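Local coordinates for protein outer membrane porin F (Pseudomonas aeruginosa, PDB 4RLC) that is an outer membrane porin that probably lets small molecules cross the outer membrane, its N-terminal domain forming an eight-stranded beta-barrel, at residues Gly81-Leu86 with Ala108-Thr113; Val97-Tyr102 with Leu134-Thr139; Met125-Ile130 with Asp149-Leu154. All blocks are in the same frame, centred on the assembly; numbering follows the deposited sequence.

Contact 1: Gly81-Leu86 with Ala108-Thr113; sequences GNLTSL and AHQNIT. With C8E ((hydroxyethyloxy)tri(ethyloxy)octane), chain D.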
loop_
_atom_site.group_PDB
_atom_site.type_symbol
_atom_site.label_atom_id
_atom_site.label_comp_id
_atom_site.label_asym_id
_atom_site.label_seq_id
_atom_site.Cartn_x
_atom_site.Cartn_y
_atom_site.Cartn_z
ATOM N N GLY A 81 12.547 -3.926 9.677
ATOM C CA GLY A 81 12.265 -2.561 9.346
ATOM C C GLY A 81 10.842 -2.303 9.002
ATOM O O GLY A 81 9.950 -3.149 9.222
ATOM N N ASN A 82 10.624 -1.123 8.453
ATOM C CA ASN A 82 9.248 -0.696 8.235
ATOM C C ASN A 82 9.177 0.297 7.112
ATOM O O ASN A 82 10.220 0.786 6.617
ATOM C CB ASN A 82 8.637 -0.150 9.509
ATOM C CG ASN A 82 9.444 0.989 10.082
ATOM O OD1 ASN A 82 9.593 2.026 9.448
ATOM N ND2 ASN A 82 10.090 0.753 11.218
ATOM N N LEU A 83 7.963 0.482 6.650
ATOM C CA LEU A 83 7.681 1.364 5.535
ATOM C C LEU A 83 6.415 2.169 5.820
ATOM O O LEU A 83 5.343 1.559 6.071
ATOM C CB LEU A 83 7.521 0.524 4.270
ATOM C CG LEU A 83 7.312 1.244 2.938
ATOM C CD1 LEU A 83 8.658 1.741 2.507
ATOM C CD2 LEU A 83 6.790 0.319 1.850
ATOM N N THR A 84 6.491 3.494 5.740
ATOM C CA THR A 84 5.336 4.349 5.928
ATOM C C THR A 84 5.059 5.036 4.625
ATOM O O THR A 84 5.993 5.596 4.047
ATOM C CB THR A 84 5.637 5.370 6.983
ATOM O OG1 THR A 84 6.160 4.701 8.152
ATOM C CG2 THR A 84 4.400 6.199 7.254
ATOM N N SER A 85 3.812 5.077 4.170
ATOM C CA SER A 85 3.572 5.582 2.839
ATOM C C SER A 85 2.326 6.454 2.772
ATOM O O SER A 85 1.365 6.242 3.528
ATOM C CB SER A 85 3.405 4.367 1.934
ATOM O OG SER A 85 3.293 4.736 0.613
ATOM N N LEU A 86 2.377 7.472 1.944
ATOM C CA LEU A 86 1.220 8.301 1.651
ATOM C C LEU A 86 1.026 8.203 0.166
ATOM O O LEU A 86 1.921 8.612 -0.646
ATOM C CB LEU A 86 1.432 9.789 2.057
ATOM C CG LEU A 86 0.215 10.742 1.918
ATOM C CD1 LEU A 86 -0.947 10.353 2.805
ATOM C CD2 LEU A 86 0.615 12.158 2.315
ATOM N N ALA A 108 7.092 7.218 -0.001
ATOM C CA ALA A 108 7.291 6.342 1.106
ATOM C C ALA A 108 8.587 6.626 1.812
ATOM O O ALA A 108 9.547 7.143 1.241
ATOM C CB ALA A 108 7.258 4.840 0.680
ATOM N N HIS A 109 8.620 6.288 3.089
ATOM C CA HIS A 109 9.813 6.363 3.858
ATOM C C HIS A 109 10.083 4.996 4.463
ATOM O O HIS A 109 9.183 4.388 5.127
ATOM C CB HIS A 109 9.646 7.448 4.966
ATOM C CG HIS A 109 10.848 7.655 5.805
ATOM N ND1 HIS A 109 11.881 8.501 5.454
ATOM C CD2 HIS A 109 11.211 7.092 6.985
ATOM C CE1 HIS A 109 12.823 8.460 6.386
ATOM N NE2 HIS A 109 12.433 7.617 7.329
ATOM N N GLN A 110 11.289 4.474 4.229
ATOM C CA GLN A 110 11.652 3.148 4.660
ATOM C C GLN A 110 12.714 3.265 5.745
ATOM O O GLN A 110 13.640 4.114 5.651
ATOM C CB GLN A 110 12.182 2.395 3.402
ATOM C CG GLN A 110 12.573 0.957 3.596
ATOM C CD GLN A 110 13.190 0.353 2.340
ATOM O OE1 GLN A 110 12.575 -0.455 1.649
ATOM N NE2 GLN A 110 14.361 0.748 2.045
ATOM N N ASN A 111 12.583 2.480 6.806
ATOM C CA ASN A 111 13.596 2.423 7.857
ATOM C C ASN A 111 13.989 0.978 7.974
ATOM O O ASN A 111 13.124 0.124 8.255
ATOM C CB ASN A 111 13.072 2.833 9.231
ATOM C CG ASN A 111 12.661 4.244 9.329
ATOM O OD1 ASN A 111 13.481 5.155 9.291
ATOM N ND2 ASN A 111 11.393 4.458 9.506
ATOM N N ILE A 112 15.257 0.681 7.748
ATOM C CA ILE A 112 15.734 -0.702 7.743
ATOM C C ILE A 112 16.932 -0.824 8.690
ATOM O O ILE A 112 17.816 0.025 8.698
ATOM C CB ILE A 112 16.139 -1.118 6.310
ATOM C CG1 ILE A 112 14.889 -1.528 5.529
ATOM C CG2 ILE A 112 17.099 -2.285 6.336
ATOM C CD1 ILE A 112 15.136 -1.644 4.042
ATOM N N THR A 113 16.936 -1.899 9.489
ATOM C CA THR A 113 18.085 -2.281 10.250
ATOM C C THR A 113 18.547 -3.641 9.744
ATOM O O THR A 113 17.749 -4.610 9.603
ATOM C CB THR A 113 17.743 -2.389 11.725
ATOM O OG1 THR A 113 17.237 -1.111 12.150
ATOM C CG2 THR A 113 18.965 -2.820 12.535
HETATM C C1 C8E D . -1.521 12.589 8.846
HETATM C C2 C8E D . -0.125 12.611 8.251
HETATM C C3 C8E D . 0.953 12.479 9.324
HETATM C C4 C8E D . 1.420 11.035 9.505
HETATM C C5 C8E D . 2.868 10.831 9.047
HETATM C C6 C8E D . 3.003 10.831 7.518
HETATM C C7 C8E D . 4.459 10.896 7.058
HETATM C C8 C8E D . 4.890 9.656 6.292
HETATM O O9 C8E D . 4.672 9.819 4.894
HETATM C C10 C8E D . 5.591 9.120 4.037
HETATM C C11 C8E D . 6.398 10.050 3.135
HETATM O O12 C8E D . 7.643 10.379 3.719
HETATM C C13 C8E D . 8.666 10.773 2.808
HETATM C C14 C8E D . 9.901 11.264 3.569
HETATM O O HOH W 1 8.706 3.914 7.969
#
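Asn82 and Asn111 form a hydrogen-bonded pair between antiparallel strands 80-91 and 98-115, and their side chains bond as well as their backbones. Asn111 ND2 gives an almost straight bond to Asn82 OD1 (3.0 Å, 174°), meeting a lone pair in the carbonyl plane although the two amides are turned 68° apart. The CG of Asn82 sits between backbone N and carbonyl carbon (chi1 57°), and the amide comes over toward the other strand. A water donates to the same OD1 (2.6 Å), donates to His109 O and accepts from Thr84 OG1. Asparagine suits both places, being short and able to give and accept.

On the face of Leu83 and Gln110, Ala108 offers only a methyl, which fits between Leu83 CD1 and the backbone: its CB lies 3.9 Å from Leu83 CD1 and 3.7 Å from Thr84 O. Gly81 fits because a side chain there would strike Asn111 O.

Outside, the detergent passes Thr84 and His109. Strand 56-66 flanks the pair through backbone bonds to Gly81, Leu83 and Ser85, and strand 120-137 flanks it through a bond between Met127 and Ala108.

Contact 2: Val97-Tyr102 with Leu134-Thr139; sequences VGLRPY and LKYYFT. With C8E ((hydroxyethyloxy)tri(ethyloxy)octane), chain B.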
loop_
_atom_site.group_PDB
_atom_site.type_symbol
_atom_site.label_atom_id
_atom_site.label_comp_id
_atom_site.label_asym_id
_atom_site.label_seq_id
_atom_site.Cartn_x
_atom_site.Cartn_y
_atom_site.Cartn_z
ATOM N N VAL A 97 -21.272 -2.053 -5.076
ATOM C CA VAL A 97 -20.818 -3.451 -5.110
ATOM C C VAL A 97 -20.228 -3.696 -6.476
ATOM O O VAL A 97 -20.795 -3.282 -7.490
ATOM C CB VAL A 97 -21.998 -4.418 -4.828
ATOM C CG1 VAL A 97 -21.630 -5.866 -5.048
ATOM C CG2 VAL A 97 -22.487 -4.175 -3.382
ATOM N N GLY A 98 -19.072 -4.312 -6.514
ATOM C CA GLY A 98 -18.450 -4.677 -7.822
ATOM C C GLY A 98 -16.982 -4.325 -7.826
ATOM O O GLY A 98 -16.345 -4.010 -6.812
ATOM N N LEU A 99 -16.419 -4.278 -9.032
ATOM C CA LEU A 99 -14.988 -4.205 -9.190
ATOM C C LEU A 99 -14.598 -2.748 -9.458
ATOM O O LEU A 99 -15.181 -2.085 -10.354
ATOM C CB LEU A 99 -14.572 -5.081 -10.445
ATOM C CG LEU A 99 -13.098 -5.051 -10.807
ATOM C CD1 LEU A 99 -12.243 -5.794 -9.778
ATOM C CD2 LEU A 99 -12.876 -5.602 -12.238
ATOM N N ARG A 100 -13.568 -2.310 -8.764
ATOM C CA ARG A 100 -12.931 -1.015 -8.973
ATOM C C ARG A 100 -11.490 -1.233 -9.121
ATOM O O ARG A 100 -10.674 -1.299 -8.175
ATOM C CB ARG A 100 -13.231 -0.011 -7.774
ATOM C CG ARG A 100 -14.688 0.251 -7.544
ATOM C CD ARG A 100 -14.881 1.545 -6.717
ATOM N NE ARG A 100 -14.779 2.673 -7.676
ATOM C CZ ARG A 100 -14.855 3.954 -7.322
ATOM N NH1 ARG A 100 -14.806 4.892 -8.240
ATOM N NH2 ARG A 100 -15.028 4.291 -6.042
ATOM N N PRO A 101 -11.043 -1.373 -10.391
ATOM C CA PRO A 101 -9.619 -1.296 -10.567
ATOM C C PRO A 101 -9.076 0.065 -10.132
ATOM O O PRO A 101 -9.840 1.050 -10.169
ATOM C CB PRO A 101 -9.463 -1.482 -12.088
ATOM C CG PRO A 101 -10.796 -1.978 -12.610
ATOM C CD PRO A 101 -11.789 -1.362 -11.641
ATOM N N TYR A 102 -7.776 0.145 -9.838
ATOM C CA TYR A 102 -7.177 1.405 -9.489
ATOM C C TYR A 102 -5.739 1.533 -9.930
ATOM O O TYR A 102 -5.030 0.577 -10.204
ATOM C CB TYR A 102 -7.277 1.587 -7.927
ATOM C CG TYR A 102 -6.342 0.676 -7.135
ATOM C CD1 TYR A 102 -5.010 1.001 -6.953
ATOM C CD2 TYR A 102 -6.778 -0.581 -6.608
ATOM C CE1 TYR A 102 -4.146 0.135 -6.299
ATOM C CE2 TYR A 102 -5.908 -1.417 -5.951
ATOM C CZ TYR A 102 -4.619 -1.050 -5.781
ATOM O OH TYR A 102 -3.731 -1.883 -5.192
ATOM N N LEU A 134 -6.670 -4.292 -8.189
ATOM C CA LEU A 134 -8.100 -4.598 -8.337
ATOM C C LEU A 134 -8.691 -4.583 -6.923
ATOM O O LEU A 134 -8.169 -5.293 -6.044
ATOM C CB LEU A 134 -8.261 -5.954 -8.916
ATOM C CG LEU A 134 -7.708 -6.039 -10.355
ATOM C CD1 LEU A 134 -7.839 -7.466 -10.828
ATOM C CD2 LEU A 134 -8.425 -5.081 -11.263
ATOM N N LYS A 135 -9.752 -3.819 -6.710
ATOM C CA LYS A 135 -10.481 -3.858 -5.423
ATOM C C LYS A 135 -11.869 -4.326 -5.743
ATOM O O LYS A 135 -12.556 -3.722 -6.590
ATOM C CB LYS A 135 -10.521 -2.484 -4.720
ATOM C CG LYS A 135 -9.194 -2.037 -4.185
ATOM C CD LYS A 135 -9.234 -0.552 -3.785
ATOM C CE LYS A 135 -10.059 -0.304 -2.556
ATOM N NZ LYS A 135 -9.697 1.092 -2.045
ATOM N N TYR A 136 -12.325 -5.412 -5.117
ATOM C CA TYR A 136 -13.632 -5.919 -5.367
ATOM C C TYR A 136 -14.434 -5.755 -4.081
ATOM O O TYR A 136 -14.200 -6.429 -3.122
ATOM C CB TYR A 136 -13.637 -7.368 -5.823
ATOM C CG TYR A 136 -14.914 -7.749 -6.509
ATOM C CD1 TYR A 136 -16.087 -7.841 -5.832
ATOM C CD2 TYR A 136 -14.978 -7.974 -7.878
ATOM C CE1 TYR A 136 -17.298 -8.151 -6.434
ATOM C CE2 TYR A 136 -16.176 -8.265 -8.474
ATOM C CZ TYR A 136 -17.330 -8.408 -7.742
ATOM O OH TYR A 136 -18.520 -8.695 -8.384
ATOM N N TYR A 137 -15.403 -4.837 -4.172
ATOM C CA TYR A 137 -16.392 -4.631 -3.100
ATOM C C TYR A 137 -17.461 -5.701 -3.298
ATOM O O TYR A 137 -18.364 -5.590 -4.113
ATOM C CB TYR A 137 -16.987 -3.219 -3.165
ATOM C CG TYR A 137 -15.985 -2.137 -2.900
ATOM C CD1 TYR A 137 -15.185 -1.636 -3.921
ATOM C CD2 TYR A 137 -15.831 -1.545 -1.619
ATOM C CE1 TYR A 137 -14.260 -0.632 -3.685
ATOM C CE2 TYR A 137 -14.912 -0.524 -1.387
ATOM C CZ TYR A 137 -14.145 -0.009 -2.414
ATOM O OH TYR A 137 -13.178 0.993 -2.202
ATOM N N PHE A 138 -17.402 -6.725 -2.444
ATOM C CA PHE A 138 -18.380 -7.802 -2.439
ATOM C C PHE A 138 -19.564 -7.625 -1.543
ATOM O O PHE A 138 -20.517 -8.392 -1.667
ATOM C CB PHE A 138 -17.645 -9.140 -2.224
ATOM C CG PHE A 138 -16.906 -9.219 -0.920
ATOM C CD1 PHE A 138 -17.594 -9.551 0.228
ATOM C CD2 PHE A 138 -15.575 -8.949 -0.832
ATOM C CE1 PHE A 138 -16.929 -9.642 1.447
ATOM C CE2 PHE A 138 -14.908 -8.946 0.405
ATOM C CZ PHE A 138 -15.609 -9.361 1.529
ATOM N N THR A 139 -19.503 -6.649 -0.604
ATOM C CA THR A 139 -20.647 -6.051 -0.028
ATOM C C THR A 139 -20.534 -4.530 -0.196
ATOM O O THR A 139 -19.533 -3.998 -0.666
ATOM C CB THR A 139 -20.861 -6.407 1.509
ATOM O OG1 THR A 139 -20.090 -5.534 2.319
ATOM C CG2 THR A 139 -20.494 -7.851 1.831
HETATM C C1 C8E B . -2.858 -7.753 -10.137
HETATM C C2 C8E B . -3.885 -6.903 -10.864
HETATM C C3 C8E B . -3.337 -5.702 -11.619
HETATM C C4 C8E B . -4.504 -4.882 -12.134
HETATM C C5 C8E B . -4.222 -3.745 -13.096
HETATM C C6 C8E B . -5.500 -2.932 -13.297
HETATM C C7 C8E B . -5.313 -1.459 -13.672
HETATM C C8 C8E B . -6.676 -0.803 -13.912
HETATM O O9 C8E B . -6.627 0.444 -14.627
HETATM C C10 C8E B . -7.653 0.796 -15.596
HETATM C C11 C8E B . -9.051 0.185 -15.525
HETATM O O12 C8E B . -9.668 0.676 -16.717
HETATM C C13 C8E B . -11.080 0.658 -16.906
HETATM C C14 C8E B . -11.700 -0.700 -16.694
HETATM O O15 C8E B . -12.138 -0.620 -15.327
#
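Gly98 and Leu99 pack against one face of the Tyr136 ring at the end of a beta hairpin far from its turn, in strands 98-115 and 120-137 of the closed eight-stranded barrel. Chi1 of Tyr136 (-161°) sets CG anti to the backbone N, and the ring beyond it lies over the Gly98-Leu99 backbone: Gly98 C lies 3.9 Å from the ring plane, over its centre, Leu99 N is nearer the rim, and Gly98 CA makes a CH-pi contact. Glycine suits this place because at its backbone angles a CB would be jammed against the preceding carbonyl O. Leu99 crosses Tyr136 at about a right angle, CB 3.9 Å from Tyr136 CD2.

The same face continues with Pro101 and Leu134, whose CB and CD2 meet at 3.8 Å. Detergent touches both, Leu134 by its alkyl tail, as expected of apolar residues turned to the membrane.

The other face looks into the barrel and is polar. The ring atom CD2 of Tyr102 meets Lys135 CG at 3.7 Å, the two side chains crossing about perpendicularly. A bend at chi3 (71°) turns CE of Lys135, whose NZ makes salt bridges to Glu22 and Glu57. Arg100 CD touches Tyr137 CE1 at 3.8 Å before the guanidinium reaches Asp55, while Tyr137 OH bonds to Glu22. Long, flexible aliphatic chains thus pack against rings and still deliver charge to acidic partners.

Of the backbone bonds beside Arg100, one is short, Arg100 N to Lys135 O at 2.8 Å; in the other, Lys135 N stands well above the carbonyl plane of Arg100 O, at 3.1 Å.

Contact 3: Met125-Ile130 with Asp149-Leu154; sequences MTMANI and DGQYGL. With C8E ((hydroxyethyloxy)tri(ethyloxy)octane), chain D.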
loop_
_atom_site.group_PDB
_atom_site.type_symbol
_atom_site.label_atom_id
_atom_site.label_comp_id
_atom_site.label_asym_id
_atom_site.label_seq_id
_atom_site.Cartn_x
_atom_site.Cartn_y
_atom_site.Cartn_z
ATOM N N MET A 125 15.322 5.850 4.104
ATOM C CA MET A 125 15.341 6.259 2.708
ATOM C C MET A 125 13.948 6.723 2.286
ATOM O O MET A 125 12.961 6.173 2.767
ATOM C CB MET A 125 15.773 5.060 1.938
ATOM C CG MET A 125 15.871 5.244 0.480
ATOM S SD MET A 125 16.314 3.696 -0.359
ATOM C CE MET A 125 16.940 4.464 -1.843
ATOM N N THR A 126 13.877 7.722 1.421
ATOM C CA THR A 126 12.587 8.149 0.820
ATOM C C THR A 126 12.494 7.583 -0.580
ATOM O O THR A 126 13.475 7.627 -1.293
ATOM C CB THR A 126 12.507 9.690 0.790
ATOM O OG1 THR A 126 12.551 10.164 2.134
ATOM C CG2 THR A 126 11.221 10.171 0.098
ATOM N N MET A 127 11.334 7.044 -0.996
ATOM C CA MET A 127 11.211 6.426 -2.328
ATOM C C MET A 127 9.866 6.875 -2.927
ATOM O O MET A 127 8.998 7.384 -2.229
ATOM C CB MET A 127 11.255 4.917 -2.175
ATOM C CG MET A 127 12.548 4.425 -1.564
ATOM S SD MET A 127 12.417 2.648 -1.310
ATOM C CE MET A 127 10.760 2.502 -0.684
ATOM N N ALA A 128 9.761 6.778 -4.242
ATOM C CA ALA A 128 8.526 7.073 -4.933
ATOM C C ALA A 128 7.834 5.772 -5.175
ATOM O O ALA A 128 8.511 4.755 -5.467
ATOM C CB ALA A 128 8.814 7.731 -6.268
ATOM N N ASN A 129 6.510 5.800 -5.166
ATOM C CA ASN A 129 5.691 4.595 -5.349
ATOM C C ASN A 129 4.825 4.729 -6.546
ATOM O O ASN A 129 4.276 5.767 -6.742
ATOM C CB ASN A 129 4.676 4.394 -4.207
ATOM C CG ASN A 129 5.307 4.268 -2.891
ATOM O OD1 ASN A 129 6.450 3.803 -2.787
ATOM N ND2 ASN A 129 4.592 4.690 -1.846
ATOM N N ILE A 130 4.678 3.660 -7.350
ATOM C CA ILE A 130 3.617 3.652 -8.295
ATOM C C ILE A 130 2.961 2.270 -8.160
ATOM O O ILE A 130 3.619 1.279 -7.813
ATOM C CB ILE A 130 4.172 3.904 -9.734
ATOM C CG1 ILE A 130 3.050 3.926 -10.743
ATOM C CG2 ILE A 130 5.196 2.861 -10.121
ATOM C CD1 ILE A 130 3.225 4.994 -11.778
ATOM N N ASP A 149 2.869 -3.168 -6.816
ATOM C CA ASP A 149 3.411 -1.893 -6.450
ATOM C C ASP A 149 4.903 -1.891 -6.797
ATOM O O ASP A 149 5.574 -2.854 -6.488
ATOM C CB ASP A 149 3.264 -1.634 -4.932
ATOM C CG ASP A 149 1.805 -1.505 -4.470
ATOM O OD1 ASP A 149 1.216 -0.440 -4.747
ATOM O OD2 ASP A 149 1.234 -2.434 -3.783
ATOM N N GLY A 150 5.397 -0.800 -7.378
ATOM C CA GLY A 150 6.855 -0.521 -7.581
ATOM C C GLY A 150 7.339 0.619 -6.674
ATOM O O GLY A 150 6.676 1.689 -6.574
ATOM N N GLN A 151 8.502 0.414 -6.059
ATOM C CA GLN A 151 9.121 1.440 -5.277
ATOM C C GLN A 151 10.457 1.767 -5.905
ATOM O O GLN A 151 11.200 0.870 -6.332
ATOM C CB GLN A 151 9.351 0.996 -3.844
ATOM C CG GLN A 151 8.122 0.481 -3.136
ATOM C CD GLN A 151 8.529 -0.232 -1.867
ATOM O OE1 GLN A 151 8.542 0.355 -0.800
ATOM N NE2 GLN A 151 8.924 -1.492 -1.997
ATOM N N TYR A 152 10.676 3.058 -6.060
ATOM C CA TYR A 152 11.842 3.569 -6.771
ATOM C C TYR A 152 12.680 4.452 -5.881
ATOM O O TYR A 152 12.178 5.371 -5.275
ATOM C CB TYR A 152 11.422 4.351 -8.017
ATOM C CG TYR A 152 10.947 3.436 -9.055
ATOM C CD1 TYR A 152 9.583 3.021 -9.096
ATOM C CD2 TYR A 152 11.827 2.933 -9.994
ATOM C CE1 TYR A 152 9.163 2.120 -10.053
ATOM C CE2 TYR A 152 11.416 2.005 -10.938
ATOM C CZ TYR A 152 10.063 1.638 -10.974
ATOM O OH TYR A 152 9.679 0.726 -11.919
ATOM N N GLY A 153 13.967 4.136 -5.816
ATOM C CA GLY A 153 15.003 5.036 -5.280
ATOM C C GLY A 153 15.118 6.329 -6.022
ATOM O O GLY A 153 14.843 6.409 -7.207
ATOM N N LEU A 154 15.481 7.385 -5.277
ATOM C CA LEU A 154 15.488 8.748 -5.803
ATOM C C LEU A 154 16.892 9.357 -5.924
ATOM O O LEU A 154 17.041 10.512 -6.283
ATOM C CB LEU A 154 14.633 9.616 -4.901
ATOM C CG LEU A 154 13.180 9.167 -4.846
ATOM C CD1 LEU A 154 12.395 9.963 -3.806
ATOM C CD2 LEU A 154 12.551 9.128 -6.241
HETATM C C1 C8E D . -1.521 12.589 8.846
HETATM C C2 C8E D . -0.125 12.611 8.251
HETATM C C3 C8E D . 0.953 12.479 9.324
HETATM C C4 C8E D . 1.420 11.035 9.505
HETATM C C5 C8E D . 2.868 10.831 9.047
HETATM C C6 C8E D . 3.003 10.831 7.518
HETATM C C7 C8E D . 4.459 10.896 7.058
HETATM C C8 C8E D . 4.890 9.656 6.292
HETATM O O9 C8E D . 4.672 9.819 4.894
HETATM C C10 C8E D . 5.591 9.120 4.037
HETATM C C11 C8E D . 6.398 10.050 3.135
HETATM O O12 C8E D . 7.643 10.379 3.719
HETATM C C13 C8E D . 8.666 10.773 2.808
HETATM C C14 C8E D . 9.901 11.264 3.569
#
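Met127 and Gln151 meet on the inward face of the hairpin formed by strands 120-137 and 142-153, and here the packing is tight. Met127 CG lies anti to its carbonyl carbon, and the chain bends at chi3 (-42°), which places the methyl CE against the Gln151 amide, 3.1 Å from OE1. That oxygen is buried and has no polar partner in the model, whereas NE2 of the same amide bonds to Tyr30 OH. Met127 CB presses on Tyr152 O at 3.3 Å. An unbranched, flexible methionine suits this spot because it can turn its terminal methyl against a neighbouring amide.

Asn129 lies side by side with Gln151, both pointing the same way, with Asn129 OD1 3.7 Å from Gln151 CG; this oxygen too is buried without a partner, while ND2 bonds to Asp87. Nearby Asp149 makes a salt bridge to Lys28.

The outward face is looser and largely apolar. Ala128 CB and Leu154 CD2 touch at 4.0 Å, and Leu154 CD1 reaches the backbone at Thr126 O. Ile130, on the surface, brings only CG2 near Tyr152 CE1, the two side chains crossing at a slant; Tyr152 OH bonds to Trp165. Glycine at 150 suits the leaning Tyr152 ring, whose CE1 would crowd a CB there. Detergent carbon C14 comes within 3.2 Å of Thr126 OG1.

Between the faces, the backbones are joined by short bonds such as Tyr152 N to Ala128 O (2.8 Å). A polar, crowded interior behind a largely apolar outer skin is the pattern of a transmembrane beta-barrel of the outer membrane.

Overall arrangement
All three contacts join neighbouring strands of one closed antiparallel barrel. Contacts 1 and 2 share strand 98-115, and contacts 2 and 3 share strand 120-137. Contacts 1 and 3 lie side by side, centres about 10 Å apart, linked by a probable backbone bond from Gln110 to Met125, and both meet the same detergent. Contact 2 is on the opposite side of the chain's centre, its own centre about 28 Å from that of contact 1. None is wholly core, though in each the inner face is on the whole the more buried. Outside, contact 1 is polar, while contacts 2 and 3 are largely apolar; inside, contact 2 is salt-bridged, whereas contact 3 sets methionine against amide.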